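Local coordinates for mbSHANK1 protein (Monosiga brevicollis, PDB 6X23) that binds a GIRK3 peptide through its PDZ domain and probably acts as a receptor-linked scaffold, as SHANK proteins do, at residues S74-S77 and H78-V82. Numbering follows the deposited sequence.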
loop_
_atom_site.group_PDB
_atom_site.type_symbol
_atom_site.label_atom_id
_atom_site.label_comp_id
_atom_site.label_asym_id
_atom_site.label_seq_id
_atom_site.Cartn_x
_atom_site.Cartn_y
_atom_site.Cartn_z
ATOM N N SER A 74 -5.585 -8.865 1.601
ATOM C CA SER A 74 -4.315 -9.582 1.614
ATOM C C SER A 74 -4.256 -10.712 0.586
ATOM O O SER A 74 -3.164 -11.176 0.247
ATOM C CB SER A 74 -4.078 -10.134 3.010
ATOM O OG SER A 74 -5.284 -10.692 3.514
ATOM N N PHE A 75 -5.400 -11.138 0.065
ATOM C CA PHE A 75 -5.520 -12.283 -0.826
ATOM C C PHE A 75 -6.053 -11.892 -2.202
ATOM O O PHE A 75 -6.705 -12.695 -2.863
ATOM C CB PHE A 75 -6.441 -13.327 -0.203
ATOM C CG PHE A 75 -7.878 -12.888 -0.124
ATOM C CD1 PHE A 75 -8.251 -11.796 0.658
ATOM C CD2 PHE A 75 -8.862 -13.573 -0.815
ATOM C CE1 PHE A 75 -9.579 -11.389 0.736
ATOM C CE2 PHE A 75 -10.185 -13.179 -0.734
ATOM C CZ PHE A 75 -10.542 -12.084 0.039
ATOM N N TRP A 76 -5.807 -10.671 -2.644
ATOM C CA TRP A 76 -6.390 -10.202 -3.886
ATOM C C TRP A 76 -5.352 -10.208 -4.994
ATOM O O TRP A 76 -4.157 -10.417 -4.770
ATOM C CB TRP A 76 -6.947 -8.795 -3.731
ATOM C CG TRP A 76 -8.169 -8.686 -2.926
ATOM C CD1 TRP A 76 -8.687 -9.612 -2.085
ATOM C CD2 TRP A 76 -9.042 -7.561 -2.879
ATOM N NE1 TRP A 76 -9.838 -9.129 -1.504
ATOM C CE2 TRP A 76 -10.076 -7.870 -1.989
ATOM C CE3 TRP A 76 -9.040 -6.320 -3.496
ATOM C CZ2 TRP A 76 -11.100 -6.983 -1.709
ATOM C CZ3 TRP A 76 -10.052 -5.450 -3.218
ATOM C CH2 TRP A 76 -11.068 -5.779 -2.336
ATOM N N SER A 77 -5.836 -9.966 -6.208
ATOM C CA SER A 77 -4.977 -9.764 -7.360
ATOM C C SER A 77 -4.386 -8.365 -7.333
ATOM O O SER A 77 -4.990 -7.429 -6.804
ATOM C CB SER A 77 -5.774 -9.921 -8.639
ATOM O OG SER A 77 -6.772 -8.917 -8.659
ATOM N N HIS A 78 -3.214 -8.219 -7.953
ATOM C CA HIS A 78 -2.578 -6.910 -8.002
ATOM C C HIS A 78 -3.487 -5.850 -8.599
ATOM O O HIS A 78 -3.409 -4.684 -8.205
ATOM C CB HIS A 78 -1.279 -6.961 -8.802
ATOM C CG HIS A 78 -0.539 -5.657 -8.831
ATOM N ND1 HIS A 78 0.276 -5.235 -7.800
ATOM C CD2 HIS A 78 -0.487 -4.681 -9.770
ATOM C CE1 HIS A 78 0.794 -4.056 -8.103
ATOM N NE2 HIS A 78 0.352 -3.700 -9.295
ATOM N N ARG A 79 -4.351 -6.217 -9.546
ATOM C CA ARG A 79 -5.088 -5.165 -10.235
ATOM C C ARG A 79 -6.350 -4.788 -9.483
ATOM O O ARG A 79 -6.760 -3.620 -9.509
ATOM C CB ARG A 79 -5.426 -5.564 -11.673
ATOM C CG ARG A 79 -6.032 -4.379 -12.443
ATOM C CD ARG A 79 -4.897 -3.507 -13.050
ATOM N NE ARG A 79 -5.263 -2.094 -13.167
ATOM C CZ ARG A 79 -4.433 -1.070 -12.930
ATOM N NH1 ARG A 79 -3.161 -1.287 -12.566
ATOM N NH2 ARG A 79 -4.874 0.187 -13.061
ATOM N N LYS A 80 -6.976 -5.750 -8.806
ATOM C CA LYS A 80 -8.141 -5.401 -8.002
ATOM C C LYS A 80 -7.745 -4.452 -6.888
ATOM O O LYS A 80 -8.438 -3.465 -6.637
ATOM C CB LYS A 80 -8.810 -6.649 -7.438
ATOM C CG LYS A 80 -10.165 -6.376 -6.774
ATOM C CD LYS A 80 -10.930 -7.692 -6.558
ATOM C CE LYS A 80 -11.924 -7.657 -5.398
ATOM N NZ LYS A 80 -13.138 -6.815 -5.667
ATOM N N VAL A 81 -6.607 -4.712 -6.243
ATOM C CA VAL A 81 -6.113 -3.822 -5.196
ATOM C C VAL A 81 -5.821 -2.436 -5.765
ATOM O O VAL A 81 -6.292 -1.417 -5.240
ATOM C CB VAL A 81 -4.869 -4.429 -4.528
ATOM C CG1 VAL A 81 -4.097 -3.355 -3.778
ATOM C CG2 VAL A 81 -5.274 -5.565 -3.591
ATOM N N VAL A 82 -5.055 -2.380 -6.860
ATOM C CA VAL A 82 -4.687 -1.097 -7.457
ATOM C C VAL A 82 -5.931 -0.321 -7.885
ATOM O O VAL A 82 -6.072 0.880 -7.595
ATOM C CB VAL A 82 -3.711 -1.318 -8.625
ATOM C CG1 VAL A 82 -3.644 -0.097 -9.515
ATOM C CG2 VAL A 82 -2.336 -1.596 -8.073
#
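Ser-77 and Lys-80 meet at the start of helix 78-87 of this PDZ domain, a worked example of an N-cap in which the residue before the cap, Trp-76, and the capped residue, Lys-80, also form a cation-pi pair. The cap uses the hydroxyl OG of Ser-77, which accepts from Lys-80 N at 3.2 Å with an N-H...O angle of 157°. A chi1 of 62° tucks OG back over the serine's own backbone, which brings it to the amide of Lys-80 and close to Lys-80 CB, 3.3 Å away. The carbonyl of the same serine begins the regular helical pattern: Ser-77 O receives Val-81 N at 3.2 Å, and the bond is almost straight.

One residue earlier, Trp-76 starts its side chain toward that turn. The Lys-80 chain crosses the six-membered ring at a slant, CG meeting Trp-76 CE3 at 3.5 Å, before CE comes over the face. There CE stands almost on the ring normal, a CH-pi contact 3.5 Å from the Trp-76 six-ring centroid. A bend at the last torsion leaves NZ above the same face, 4.3 Å from that centroid and 22° off the normal, a cation-pi pair. At the root of the indole, Val-81 CG2 packs on Trp-76 CB.

His-78 starts the helix on the ligand side: its ND1 is hydrogen-bonded to Gln-43 OE1 and its NE2 to a polar side chain of the bound peptide, as expected at the groove-facing start of this PDZ helix. Val-82 backs the imidazole, with CG2 3.6 Å above one face of the His-78 ring.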